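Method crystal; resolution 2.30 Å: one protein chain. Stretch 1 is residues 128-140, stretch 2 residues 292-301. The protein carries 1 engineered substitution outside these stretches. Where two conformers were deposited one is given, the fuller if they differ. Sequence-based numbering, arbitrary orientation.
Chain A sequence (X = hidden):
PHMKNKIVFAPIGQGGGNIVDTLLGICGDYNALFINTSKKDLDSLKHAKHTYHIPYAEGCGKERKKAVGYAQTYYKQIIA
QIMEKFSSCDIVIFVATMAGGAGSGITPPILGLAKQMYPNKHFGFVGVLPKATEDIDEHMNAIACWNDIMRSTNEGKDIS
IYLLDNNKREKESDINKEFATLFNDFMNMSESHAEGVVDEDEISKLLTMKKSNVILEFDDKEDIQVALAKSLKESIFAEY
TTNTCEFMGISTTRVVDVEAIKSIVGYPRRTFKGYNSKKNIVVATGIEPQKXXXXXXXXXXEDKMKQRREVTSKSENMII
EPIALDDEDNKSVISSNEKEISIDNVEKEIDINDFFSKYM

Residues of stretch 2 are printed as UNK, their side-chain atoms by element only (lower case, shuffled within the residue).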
# COMPACT_ATOMS: atom_id res chain seq x y z
N VAL A 128 -1.02 -3.69 -5.96
CA VAL A 128 -2.32 -3.69 -6.60
C VAL A 128 -2.62 -5.04 -7.25
O VAL A 128 -1.88 -5.49 -8.12
CB VAL A 128 -2.43 -2.58 -7.67
CG1 VAL A 128 -3.86 -2.49 -8.19
CG2 VAL A 128 -1.99 -1.24 -7.09
N LEU A 129 -3.70 -5.68 -6.82
CA LEU A 129 -4.18 -6.90 -7.46
C LEU A 129 -4.91 -6.56 -8.76
O LEU A 129 -5.57 -5.53 -8.85
CB LEU A 129 -5.12 -7.66 -6.53
CG LEU A 129 -4.57 -8.12 -5.18
CD1 LEU A 129 -5.73 -8.57 -4.28
CD2 LEU A 129 -3.58 -9.25 -5.36
N PRO A 130 -4.81 -7.43 -9.77
CA PRO A 130 -5.42 -7.19 -11.08
C PRO A 130 -6.93 -7.45 -11.08
O PRO A 130 -7.39 -8.25 -10.28
CB PRO A 130 -4.72 -8.21 -11.98
CG PRO A 130 -4.39 -9.35 -11.05
CD PRO A 130 -4.08 -8.71 -9.72
N LYS A 131 -7.67 -6.80 -11.98
CA LYS A 131 -9.09 -7.09 -12.17
C LYS A 131 -9.28 -8.54 -12.58
O LYS A 131 -8.42 -9.13 -13.26
CB LYS A 131 -9.68 -6.25 -13.30
CG LYS A 131 -9.76 -4.76 -13.11
CD LYS A 131 -10.29 -4.13 -14.41
CE LYS A 131 -10.48 -2.63 -14.29
NZ LYS A 131 -11.52 -2.31 -13.26
N ALA A 132 -10.44 -9.11 -12.22
CA ALA A 132 -10.86 -10.44 -12.68
C ALA A 132 -10.85 -10.62 -14.20
O ALA A 132 -10.72 -11.75 -14.69
CB ALA A 132 -12.25 -10.78 -12.14
N THR A 133 -11.01 -9.53 -14.95
CA THR A 133 -11.07 -9.64 -16.40
C THR A 133 -9.69 -9.75 -17.05
O THR A 133 -9.58 -10.11 -18.21
CB THR A 133 -11.81 -8.44 -17.04
OG1 THR A 133 -11.21 -7.21 -16.61
CG2 THR A 133 -13.29 -8.46 -16.66
N GLU A 134 -8.64 -9.44 -16.30
CA GLU A 134 -7.30 -9.54 -16.85
C GLU A 134 -7.05 -10.99 -17.20
O GLU A 134 -7.77 -11.88 -16.75
CB GLU A 134 -6.25 -9.03 -15.85
CG GLU A 134 -6.45 -7.57 -15.42
CD GLU A 134 -6.47 -6.61 -16.60
OE1 GLU A 134 -5.39 -6.13 -16.99
OE2 GLU A 134 -7.57 -6.35 -17.14
N ASP A 135 -6.01 -11.25 -17.99
CA ASP A 135 -5.73 -12.60 -18.45
C ASP A 135 -4.79 -13.41 -17.55
O ASP A 135 -4.37 -12.95 -16.49
CB ASP A 135 -5.20 -12.57 -19.88
CG ASP A 135 -6.27 -12.25 -20.87
OD1 ASP A 135 -7.30 -12.96 -20.86
OD2 ASP A 135 -6.11 -11.29 -21.65
N ILE A 136 -4.47 -14.62 -18.01
CA ILE A 136 -3.70 -15.59 -17.23
C ILE A 136 -2.33 -15.12 -16.74
O ILE A 136 -2.05 -15.17 -15.54
CB ILE A 136 -3.52 -16.87 -18.05
CG1 ILE A 136 -4.86 -17.31 -18.63
CG2 ILE A 136 -2.90 -17.97 -17.20
CD1 ILE A 136 -4.77 -18.55 -19.47
N ASP A 137 -1.47 -14.67 -17.65
CA ASP A 137 -0.14 -14.21 -17.26
C ASP A 137 -0.19 -13.12 -16.19
O ASP A 137 0.68 -13.06 -15.30
CB ASP A 137 0.62 -13.68 -18.47
CG ASP A 137 1.07 -14.78 -19.41
OD1 ASP A 137 1.00 -15.97 -19.04
OD2 ASP A 137 1.51 -14.44 -20.53
N GLU A 138 -1.19 -12.26 -16.30
CA GLU A 138 -1.36 -11.18 -15.36
C GLU A 138 -1.60 -11.76 -13.96
O GLU A 138 -0.90 -11.42 -13.01
CB GLU A 138 -2.53 -10.29 -15.79
CG GLU A 138 -2.26 -9.49 -17.08
CD GLU A 138 -2.49 -10.29 -18.37
OE1 GLU A 138 -2.54 -11.54 -18.32
OE2 GLU A 138 -2.61 -9.65 -19.44
N HIS A 139 -2.59 -12.64 -13.86
CA HIS A 139 -2.89 -13.28 -12.59
C HIS A 139 -1.71 -14.12 -12.11
O HIS A 139 -1.40 -14.17 -10.92
CB HIS A 139 -4.17 -14.11 -12.68
CG HIS A 139 -5.42 -13.28 -12.73
ND1 HIS A 139 -6.01 -12.89 -13.91
CD2 HIS A 139 -6.16 -12.72 -11.74
CE1 HIS A 139 -7.07 -12.15 -13.66
NE2 HIS A 139 -7.18 -12.03 -12.35
N MET A 140 -1.02 -14.78 -13.03
CA MET A 140 0.11 -15.60 -12.63
C MET A 140 1.21 -14.74 -12.02
O MET A 140 1.83 -15.15 -11.03
CB MET A 140 0.63 -16.43 -13.79
CG MET A 140 -0.28 -17.61 -14.15
SD MET A 140 0.44 -18.71 -15.40
CE MET A 140 1.73 -19.50 -14.45
N UNK A 292 -7.20 -15.04 1.47
CA UNK A 292 -8.42 -15.46 0.78
C UNK A 292 -8.69 -14.65 -0.48
O UNK A 292 -8.94 -15.21 -1.54
c UNK A 292 -10.87 -16.05 1.13
o UNK A 292 -9.33 -15.98 2.97
c UNK A 292 -9.64 -15.36 1.73
N UNK A 293 -8.66 -13.32 -0.38
CA UNK A 293 -8.92 -12.50 -1.55
C UNK A 293 -7.88 -12.76 -2.62
O UNK A 293 -8.22 -12.82 -3.80
c UNK A 293 -8.87 -11.01 -1.22
c UNK A 293 -9.19 -10.18 -2.48
o UNK A 293 -9.81 -10.73 -0.20
N UNK A 294 -6.62 -12.90 -2.22
CA UNK A 294 -5.55 -13.13 -3.19
C UNK A 294 -5.73 -14.49 -3.85
O UNK A 294 -5.57 -14.63 -5.05
c UNK A 294 -3.82 -11.68 -2.04
c UNK A 294 -4.14 -13.09 -2.53
c UNK A 294 -3.09 -13.56 -3.50
N UNK A 295 -6.07 -15.49 -3.05
CA UNK A 295 -6.17 -16.85 -3.57
C UNK A 295 -7.30 -17.02 -4.58
O UNK A 295 -7.30 -17.98 -5.35
c UNK A 295 -5.19 -18.88 -0.37
o UNK A 295 -4.59 -18.57 0.67
c UNK A 295 -5.01 -18.07 -1.65
n UNK A 295 -6.02 -19.92 -0.44
c UNK A 295 -6.31 -17.86 -2.42
N UNK A 296 -8.25 -16.09 -4.61
CA UNK A 296 -9.32 -16.16 -5.59
C UNK A 296 -8.75 -16.11 -7.01
O UNK A 296 -9.31 -16.67 -7.94
c UNK A 296 -10.33 -15.03 -5.40
c UNK A 296 -13.69 -15.27 -4.92
s UNK A 296 -12.58 -14.11 -4.10
c UNK A 296 -11.07 -15.10 -4.08
N UNK A 297 -7.62 -15.42 -7.16
CA UNK A 297 -6.99 -15.34 -8.48
C UNK A 297 -6.71 -16.73 -9.05
O UNK A 297 -6.72 -16.92 -10.27
c UNK A 297 -5.96 -13.03 -8.14
c UNK A 297 -5.71 -14.50 -8.41
c UNK A 297 -3.39 -12.87 -7.03
s UNK A 297 -4.44 -12.05 -8.22
N UNK A 298 -6.47 -17.71 -8.18
CA UNK A 298 -6.28 -19.09 -8.63
C UNK A 298 -7.51 -19.62 -9.35
O UNK A 298 -7.39 -20.34 -10.35
n UNK A 298 -4.19 -19.51 -5.83
c UNK A 298 -5.89 -20.00 -7.48
o UNK A 298 -3.56 -20.01 -7.93
c UNK A 298 -4.44 -19.85 -7.09
N UNK A 299 -8.69 -19.26 -8.85
CA UNK A 299 -9.93 -19.68 -9.49
C UNK A 299 -10.08 -19.03 -10.87
O UNK A 299 -10.62 -19.63 -11.79
c UNK A 299 -13.35 -20.22 -7.79
c UNK A 299 -11.13 -19.34 -8.61
o UNK A 299 -13.15 -19.51 -6.78
o UNK A 299 -14.31 -21.02 -7.88
c UNK A 299 -12.39 -20.11 -8.96
N UNK A 300 -9.60 -17.79 -11.01
CA UNK A 300 -9.63 -17.10 -12.29
C UNK A 300 -8.71 -17.80 -13.28
O UNK A 300 -9.07 -18.03 -14.44
c UNK A 300 -9.96 -14.90 -11.08
c UNK A 300 -11.45 -14.87 -11.34
c UNK A 300 -9.23 -14.95 -13.51
c UNK A 300 -9.16 -15.64 -12.16
N UNK A 301 -7.52 -18.14 -12.81
CA UNK A 301 -6.53 -18.82 -13.64
C UNK A 301 -7.07 -20.16 -14.13
O UNK A 301 -6.97 -20.47 -15.31
c UNK A 301 -5.21 -19.01 -12.88
c UNK A 301 -4.30 -19.98 -13.61
c UNK A 301 -4.53 -17.66 -12.68
c UNK A 301 -3.51 -17.65 -11.57

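Position 292 carries three side-chain atoms, a carbon bearing one oxygen and one carbon; it lies out of reach of the first stretch and is Thr292. Position 293 repeats this pattern, a branched carbon with one oxygen and one carbon, and its terminal carbon lies 4.2 Å from Leu129 CD1. This is Thr293; its hydroxyl is hydrogen-bonded elsewhere in the structure. At 294 there are three carbons, forked at the first, with one branch 4.1 Å from Leu129 CD2. The short all-carbon fork identifies Val294.

Position 295 has three carbons in a row, the third carrying an oxygen and a nitrogen, and touches nothing on stretch 1: Gln295. Position 296, an unbranched chain of two carbons, a sulfur and a carbon, is likewise remote, and is Met296. The same unbranched chain recurs at 297, but here the CA-to-CB bond points toward stretch 1. Its sulfur lies 3.7 Å from Pro130 CD, its terminal carbon 4.0 Å from Leu129 CD2, and its second carbon 3.6 Å from His139 CD2, near the plane of the imidazole. This is Met297, whose side chain touches Leu129 at the strand end, Pro130 after it, and His139 in the helix.

Position 298 has two carbons, the second bearing an oxygen and a nitrogen; its CB points away, and it makes no contact. It is Asn298. Three carbons ending in two oxygens, poorly ordered and out of reach, mark 299 as Glu299. Position 300 has four carbons, forked at the first with one arm two carbons long, which identifies Ile300. Its short arm, CG2, sits 3.5 Å from His139 CE1 and 3.7 Å from Ala132 O. The same fork at 301 places its long arm against stretch 1, the first carbon of that arm 3.6 Å from His139 CB and its tip 4.1 Å from Met140 CG; this is Ile301, whose CG2 also approaches Ile136 CG2 at 4.3 Å.

The contact is built by packing, without a hydrogen bond between the stretches. The two helices run nearly antiparallel, at 154°, with axes approaching to 9.5 Å. His139 is central: Ile300 CG2 lies over one ring face, 3.8 Å from the centroid of the His139 ring in a CH-pi contact, while Met297 CG packs at the edge. His139 ND1 donates to Asp135 O at 3.1 Å within its own stretch. Leu129 extends the apolar seam toward Val294, and Ile301 closes it against Ile136 and Met140.

Stretch 2 (292-301) TTVQMMNEII
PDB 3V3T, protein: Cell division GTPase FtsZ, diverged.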